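Local coordinates for thiamine pyrophosphokinase (PDB 1IG0), which catalyses the transfer of pyrophosphate from ATP to thiamine, and is the only yeast enzyme that can make the cofactor thiamine diphosphate, at residues T277-T281 with G282-S286; Y220-T224 with D225-L229; H201-T204 with Q205-T208. All coordinates share one frame; numbering follows the deposited sequence.

Contact 1 (T277-T281 with G282-S286); sequences TSVVT and GRVSS. With VIB (3-(4-amino-2-methyl-pyrimidin-5-ylmethyl)-5-(2-hydroxy-ethyl)-4-methyl-thiazol-3-ium), chain C.
Thr277 and Arg283 meet across a tight loop at the carbonyl oxygen of Arg283, which accepts two bonds. The hydroxyl of Thr277 gives one, OG1 to Arg283 O at 2.7 Å. The backbone N of Ser278 gives the other at 3.0 Å to Arg283 O, tilted 34° from the carbonyl plane. A chi1 of -174° places OG1 of Thr277 anti to its own N and brings it to Arg283 O within the carbonyl plane. A water donates to the same OG1 and accepts from Ser285 N, 2.8 Å from each, so the Thr277 hydroxyl is used both as donor and as acceptor. Within the loop, Ser278 OG takes weak bonds from Val280 N and Thr281 N. Ser278 O takes a weak one from Gly282 N, and Val284 CG2 rests 3.6 Å from Ser278 O. Arg283 NE bonds to Pro276 O, NH1 forms a salt bridge with Glu3, and the guanidinium makes a cation-pi contact with Trp275. Ser285 OG donates to N1A of the thiamine pyrimidine at 2.7 Å and also pairs with Asn288. Arg283 is the centre of an inverse gamma turn, and the loop leads from strand 275-277 into the thiamine pocket, which Gln122 of the second subunit helps complete.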
# COMPACT_ATOMS: atom_id res chain seq x y z
N THR B 277 -0.50 17.56 -7.96
CA THR B 277 -0.88 16.22 -7.54
C THR B 277 -0.63 16.01 -6.05
O THR B 277 0.42 16.39 -5.52
CB THR B 277 -0.11 15.14 -8.35
OG1 THR B 277 -0.60 13.84 -8.01
CG2 THR B 277 1.39 15.22 -8.07
N SER B 278 -1.61 15.42 -5.37
CA SER B 278 -1.51 15.17 -3.94
C SER B 278 -2.48 14.10 -3.46
O SER B 278 -3.63 14.05 -3.89
CB SER B 278 -1.79 16.46 -3.17
OG SER B 278 -2.04 16.19 -1.80
N VAL B 279 -2.00 13.24 -2.56
CA VAL B 279 -2.83 12.18 -2.00
C VAL B 279 -3.92 12.79 -1.12
O VAL B 279 -5.02 12.24 -1.00
CB VAL B 279 -1.99 11.20 -1.14
CG1 VAL B 279 -2.90 10.25 -0.37
CG2 VAL B 279 -1.05 10.42 -2.04
N VAL B 280 -3.62 13.94 -0.52
CA VAL B 280 -4.56 14.62 0.36
C VAL B 280 -5.72 15.28 -0.39
O VAL B 280 -6.85 15.28 0.10
CB VAL B 280 -3.85 15.69 1.22
CG1 VAL B 280 -4.84 16.35 2.16
CG2 VAL B 280 -2.70 15.04 2.00
N THR B 281 -5.44 15.83 -1.56
CA THR B 281 -6.49 16.49 -2.35
C THR B 281 -7.21 15.47 -3.23
O THR B 281 -8.27 15.76 -3.79
CB THR B 281 -5.91 17.59 -3.26
OG1 THR B 281 -5.04 17.00 -4.23
CG2 THR B 281 -5.15 18.62 -2.44
N GLY B 282 -6.63 14.28 -3.35
CA GLY B 282 -7.24 13.25 -4.16
C GLY B 282 -6.85 13.34 -5.62
O GLY B 282 -7.26 12.52 -6.44
N ARG B 283 -6.04 14.35 -5.95
CA ARG B 283 -5.58 14.53 -7.32
C ARG B 283 -4.39 13.63 -7.59
O ARG B 283 -3.23 14.06 -7.48
CB ARG B 283 -5.22 15.99 -7.57
CG ARG B 283 -6.42 16.92 -7.71
CD ARG B 283 -5.99 18.37 -7.81
NE ARG B 283 -5.01 18.59 -8.88
CZ ARG B 283 -5.32 18.76 -10.16
NH1 ARG B 283 -6.58 18.75 -10.55
NH2 ARG B 283 -4.35 18.92 -11.05
N VAL B 284 -4.67 12.39 -7.95
CA VAL B 284 -3.64 11.40 -8.24
C VAL B 284 -3.99 10.66 -9.53
O VAL B 284 -5.10 10.16 -9.69
CB VAL B 284 -3.53 10.36 -7.10
CG1 VAL B 284 -2.53 9.28 -7.47
CG2 VAL B 284 -3.11 11.05 -5.81
N SER B 285 -3.03 10.59 -10.44
CA SER B 285 -3.24 9.91 -11.71
C SER B 285 -3.16 8.40 -11.51
O SER B 285 -2.08 7.82 -11.47
CB SER B 285 -2.19 10.35 -12.73
OG SER B 285 -2.42 9.73 -13.99
N SER B 286 -4.32 7.76 -11.37
CA SER B 286 -4.38 6.32 -11.19
C SER B 286 -5.05 5.72 -12.41
O SER B 286 -5.81 6.40 -13.10
CB SER B 286 -5.17 5.96 -9.93
OG SER B 286 -6.50 6.43 -9.99
CM2 VIB C . -4.73 12.61 -15.09
N4A VIB C . -8.84 10.18 -16.41
CM4 VIB C . -9.14 5.09 -16.32
O1 VIB C . -10.31 4.10 -11.85
C7 VIB C . -10.62 3.46 -13.09
C6 VIB C . -11.18 4.50 -14.09
C2 VIB C . -8.98 7.71 -13.85
S1 VIB C . -10.26 6.97 -12.84
C5 VIB C . -10.26 5.72 -14.14
C4 VIB C . -9.35 5.99 -15.11
N3 VIB C . -8.70 7.08 -14.90
C7A VIB C . -7.65 7.60 -15.83
C4A VIB C . -7.51 10.14 -15.94
N3A VIB C . -6.80 11.35 -15.76
C2A VIB C . -5.48 11.33 -15.28
N1A VIB C . -4.87 10.09 -14.99
C6A VIB C . -5.57 8.89 -15.17
C5A VIB C . -6.90 8.90 -15.64
O HOH W 1 -0.53 11.84 -9.96

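Contact 2 (Y220-T224 with D225-L229); sequences YMTPT and DLIFL
Thr222 grips Asp225 through both backbone and side chain. Thr222 N donates to Asp225 O at 2.8 Å, nearly straight at 170°. Thr222 OG1 accepts from Asp225 N at 2.8 Å and from Thr224 N at 3.1 Å, the second bond making an ST turn. With chi1 at 79°, OG1 sits between its own N and carbonyl carbon, facing into the turn, while CG2 of Thr222 lies 4.1 Å from Ile227 CD1, the two side chains crossing at about a right angle. A valine in place of Thr222 would probably leave the N-H groups of Thr224 and Asp225 without their shared acceptor and the turn freer to shift. Thr224 OG1 donates to Asp225 OD2 at 2.7 Å, coming from above the carboxylate plane. A water bridges OD2 and Thr222 OG1.

Beyond the turn, Tyr220 and Ile227 form a hydrogen-bonded antiparallel pair, with CB 4.0 Å from CB. On the other face of the sheet Met221 and Leu226 lie side by side, and Met221 CE touches Leu226 CD2. Asp225 OD2 also accepts from Phe196 N of the second subunit, and Ile305 packs on Ile227. The Asp225 carboxylate thus has hydroxyl, water and amide donors around OD2. They would probably stabilise the charge of this buried aspartate, which ties the turn to the dimer partner.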
# COMPACT_ATOMS: atom_id res chain seq x y z
N TYR B 220 10.46 -2.50 -6.35
CA TYR B 220 9.69 -3.58 -5.75
C TYR B 220 8.96 -4.34 -6.83
O TYR B 220 8.44 -3.75 -7.77
CB TYR B 220 8.66 -3.04 -4.75
CG TYR B 220 9.25 -2.39 -3.53
CD1 TYR B 220 9.47 -1.02 -3.49
CD2 TYR B 220 9.62 -3.16 -2.43
CE1 TYR B 220 10.06 -0.42 -2.37
CE2 TYR B 220 10.21 -2.57 -1.31
CZ TYR B 220 10.42 -1.20 -1.29
OH TYR B 220 11.00 -0.62 -0.18
N MET B 221 8.95 -5.66 -6.70
CA MET B 221 8.23 -6.51 -7.63
C MET B 221 7.19 -7.23 -6.80
O MET B 221 7.52 -7.96 -5.86
CB MET B 221 9.15 -7.53 -8.29
CG MET B 221 8.40 -8.49 -9.20
SD MET B 221 9.45 -9.68 -10.03
CE MET B 221 9.98 -8.75 -11.43
N THR B 222 5.92 -7.01 -7.13
CA THR B 222 4.83 -7.64 -6.41
C THR B 222 4.07 -8.50 -7.40
O THR B 222 4.44 -8.57 -8.58
CB THR B 222 3.88 -6.57 -5.82
OG1 THR B 222 3.01 -6.08 -6.84
CG2 THR B 222 4.68 -5.41 -5.26
N PRO B 223 3.01 -9.19 -6.95
CA PRO B 223 2.26 -10.03 -7.88
C PRO B 223 1.59 -9.24 -9.00
O PRO B 223 1.17 -9.82 -10.00
CB PRO B 223 1.22 -10.70 -6.97
CG PRO B 223 1.91 -10.74 -5.64
CD PRO B 223 2.55 -9.38 -5.56
N THR B 224 1.51 -7.92 -8.83
CA THR B 224 0.85 -7.08 -9.83
C THR B 224 1.61 -5.83 -10.28
O THR B 224 1.26 -5.23 -11.30
CB THR B 224 -0.51 -6.60 -9.31
OG1 THR B 224 -0.32 -5.86 -8.09
CG2 THR B 224 -1.42 -7.78 -9.03
N ASP B 225 2.65 -5.43 -9.55
CA ASP B 225 3.36 -4.22 -9.92
C ASP B 225 4.87 -4.21 -9.76
O ASP B 225 5.48 -5.07 -9.12
CB ASP B 225 2.84 -3.04 -9.09
CG ASP B 225 1.36 -2.83 -9.23
OD1 ASP B 225 0.94 -2.20 -10.22
OD2 ASP B 225 0.61 -3.29 -8.34
N LEU B 226 5.44 -3.19 -10.38
CA LEU B 226 6.86 -2.87 -10.30
C LEU B 226 6.68 -1.49 -9.68
O LEU B 226 5.97 -0.65 -10.23
CB LEU B 226 7.50 -2.76 -11.68
CG LEU B 226 7.92 -4.06 -12.37
CD1 LEU B 226 8.54 -3.73 -13.72
CD2 LEU B 226 8.91 -4.81 -11.50
N ILE B 227 7.30 -1.26 -8.53
CA ILE B 227 7.16 0.03 -7.86
C ILE B 227 8.54 0.62 -7.67
O ILE B 227 9.42 -0.02 -7.08
CB ILE B 227 6.47 -0.15 -6.50
CG1 ILE B 227 5.14 -0.90 -6.69
CG2 ILE B 227 6.22 1.21 -5.85
CD1 ILE B 227 4.48 -1.34 -5.39
N PHE B 228 8.73 1.83 -8.17
CA PHE B 228 10.03 2.49 -8.07
C PHE B 228 9.91 4.00 -8.06
O PHE B 228 8.82 4.55 -8.26
CB PHE B 228 10.92 2.03 -9.23
CG PHE B 228 10.30 2.25 -10.58
CD1 PHE B 228 10.65 3.36 -11.34
CD2 PHE B 228 9.36 1.35 -11.08
CE1 PHE B 228 10.07 3.57 -12.59
CE2 PHE B 228 8.78 1.56 -12.33
CZ PHE B 228 9.13 2.67 -13.09
N LEU B 229 11.02 4.68 -7.82
CA LEU B 229 11.02 6.13 -7.77
C LEU B 229 11.41 6.80 -9.07
O LEU B 229 12.32 6.35 -9.77
CB LEU B 229 11.93 6.62 -6.64
CG LEU B 229 11.91 8.11 -6.32
CD1 LEU B 229 12.21 8.32 -4.84
CD2 LEU B 229 12.92 8.85 -7.19
O HOH W 2 1.57 -4.06 -5.81

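Contact 3 (H201-T204 with Q205-T208); sequences HSIT and QLYT
Gln205 lies one turn after His201 on the same helix. Gln205 N donates to His201 O at 3.2 Å. That His201 carbonyl oxygen also accepts Thr204 OG1 at a short 2.5 Å, in the carbonyl plane and on a lone pair, so two donors grip it. The Gln205 chain bends at chi2 (-70°) and brings its amide beside the His201 imidazole, with the two planes 73° apart and NE2 of Gln205 3.1 Å from NE2 of His201. Thr128 takes a hydrogen bond from the Gln205 amide. Leu206 N makes a weak bond to Ile203 O, and Leu206 CD1 packs 4.2 Å from Ile203 CD1.

Helix 196-212 is the crossover helix of a beta-alpha-beta unit between strands 184-189 and 216-221. Leu206 packs on Leu218 and Tyr220 of the second of these strands.

Tyr207 lies alongside Ile203, the two side chains pointing the same way, and CE1 of Tyr207 is 4.0 Å from Ile203 CG2. Val279 of the second subunit packs on this tyrosine. Thr208 N donates to Thr204 O at 2.8 Å. Thr208 keeps OG1 between its own N and carbonyl carbon (chi1 59°), which turns the hydroxyl back along the helix. A water there donates to Thr204 OG1 and lies 2.9 Å from Thr208 OG1.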
# COMPACT_ATOMS: atom_id res chain seq x y z
N HIS B 201 6.47 1.68 5.07
CA HIS B 201 7.90 1.76 5.32
C HIS B 201 8.66 1.44 4.04
O HIS B 201 9.65 2.10 3.72
CB HIS B 201 8.35 0.79 6.41
CG HIS B 201 9.84 0.79 6.61
ND1 HIS B 201 10.51 1.87 7.14
CD2 HIS B 201 10.78 -0.13 6.29
CE1 HIS B 201 11.81 1.62 7.14
NE2 HIS B 201 12.00 0.41 6.63
N SER B 202 8.20 0.43 3.32
CA SER B 202 8.84 0.05 2.07
C SER B 202 8.89 1.25 1.14
O SER B 202 9.87 1.45 0.41
CB SER B 202 8.09 -1.10 1.40
OG SER B 202 8.29 -2.31 2.11
N ILE B 203 7.84 2.06 1.16
CA ILE B 203 7.79 3.24 0.31
C ILE B 203 8.79 4.30 0.77
O ILE B 203 9.41 4.97 -0.06
CB ILE B 203 6.37 3.86 0.27
CG1 ILE B 203 5.40 2.87 -0.38
CG2 ILE B 203 6.39 5.16 -0.52
CD1 ILE B 203 5.80 2.41 -1.76
N THR B 204 8.95 4.46 2.08
CA THR B 204 9.90 5.45 2.59
C THR B 204 11.31 5.14 2.09
O THR B 204 12.09 6.06 1.81
CB THR B 204 9.93 5.49 4.14
OG1 THR B 204 10.49 4.27 4.65
CG2 THR B 204 8.53 5.68 4.69
N GLN B 205 11.64 3.86 1.97
CA GLN B 205 12.96 3.44 1.51
C GLN B 205 13.29 4.02 0.13
O GLN B 205 14.43 4.39 -0.13
CB GLN B 205 13.04 1.91 1.45
CG GLN B 205 13.11 1.21 2.80
CD GLN B 205 14.43 1.43 3.53
OE1 GLN B 205 15.45 1.69 2.90
NE2 GLN B 205 14.40 1.31 4.85
N LEU B 206 12.29 4.08 -0.75
CA LEU B 206 12.50 4.63 -2.08
C LEU B 206 12.98 6.07 -1.98
O LEU B 206 13.89 6.49 -2.70
CB LEU B 206 11.21 4.56 -2.90
CG LEU B 206 10.77 3.17 -3.35
CD1 LEU B 206 9.36 3.22 -3.92
CD2 LEU B 206 11.75 2.63 -4.37
N TYR B 207 12.37 6.83 -1.07
CA TYR B 207 12.74 8.23 -0.86
C TYR B 207 14.05 8.39 -0.11
O TYR B 207 14.93 9.15 -0.54
CB TYR B 207 11.64 8.97 -0.10
CG TYR B 207 10.36 9.22 -0.88
CD1 TYR B 207 9.23 8.45 -0.67
CD2 TYR B 207 10.29 10.26 -1.81
CE1 TYR B 207 8.04 8.70 -1.37
CE2 TYR B 207 9.11 10.52 -2.52
CZ TYR B 207 7.99 9.74 -2.29
OH TYR B 207 6.82 10.00 -2.97
N THR B 208 14.20 7.69 1.01
CA THR B 208 15.41 7.81 1.82
C THR B 208 16.69 7.32 1.14
O THR B 208 17.73 7.96 1.26
CB THR B 208 15.26 7.07 3.18
OG1 THR B 208 14.98 5.69 2.95
CG2 THR B 208 14.13 7.69 3.99
O HOH W 3 13.27 4.58 4.96

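Overall arrangement
Along the chain the order is contact 3, contact 2, then contact 1. Contacts 3 and 2 are neighbours, with centres about 13 Å apart. Helix 196-212 runs into strand 216-221, which forms a hairpin with strand 225-230 in the mixed sheet. They touch where Tyr220 OH meets Ser202 O in a probable hydrogen bond and Leu229 packs on Leu206. Contact 1 lies in the vitamin B1 binding domain, its centre about 20 Å from that of contact 2 and about 19 Å from that of contact 3. All three touch the second subunit. Contact 1 packs on Thr204 of that subunit, a residue of its contact 3, so the dimer joins the thiamine-binding part of one chain to the catalytic domain of the other.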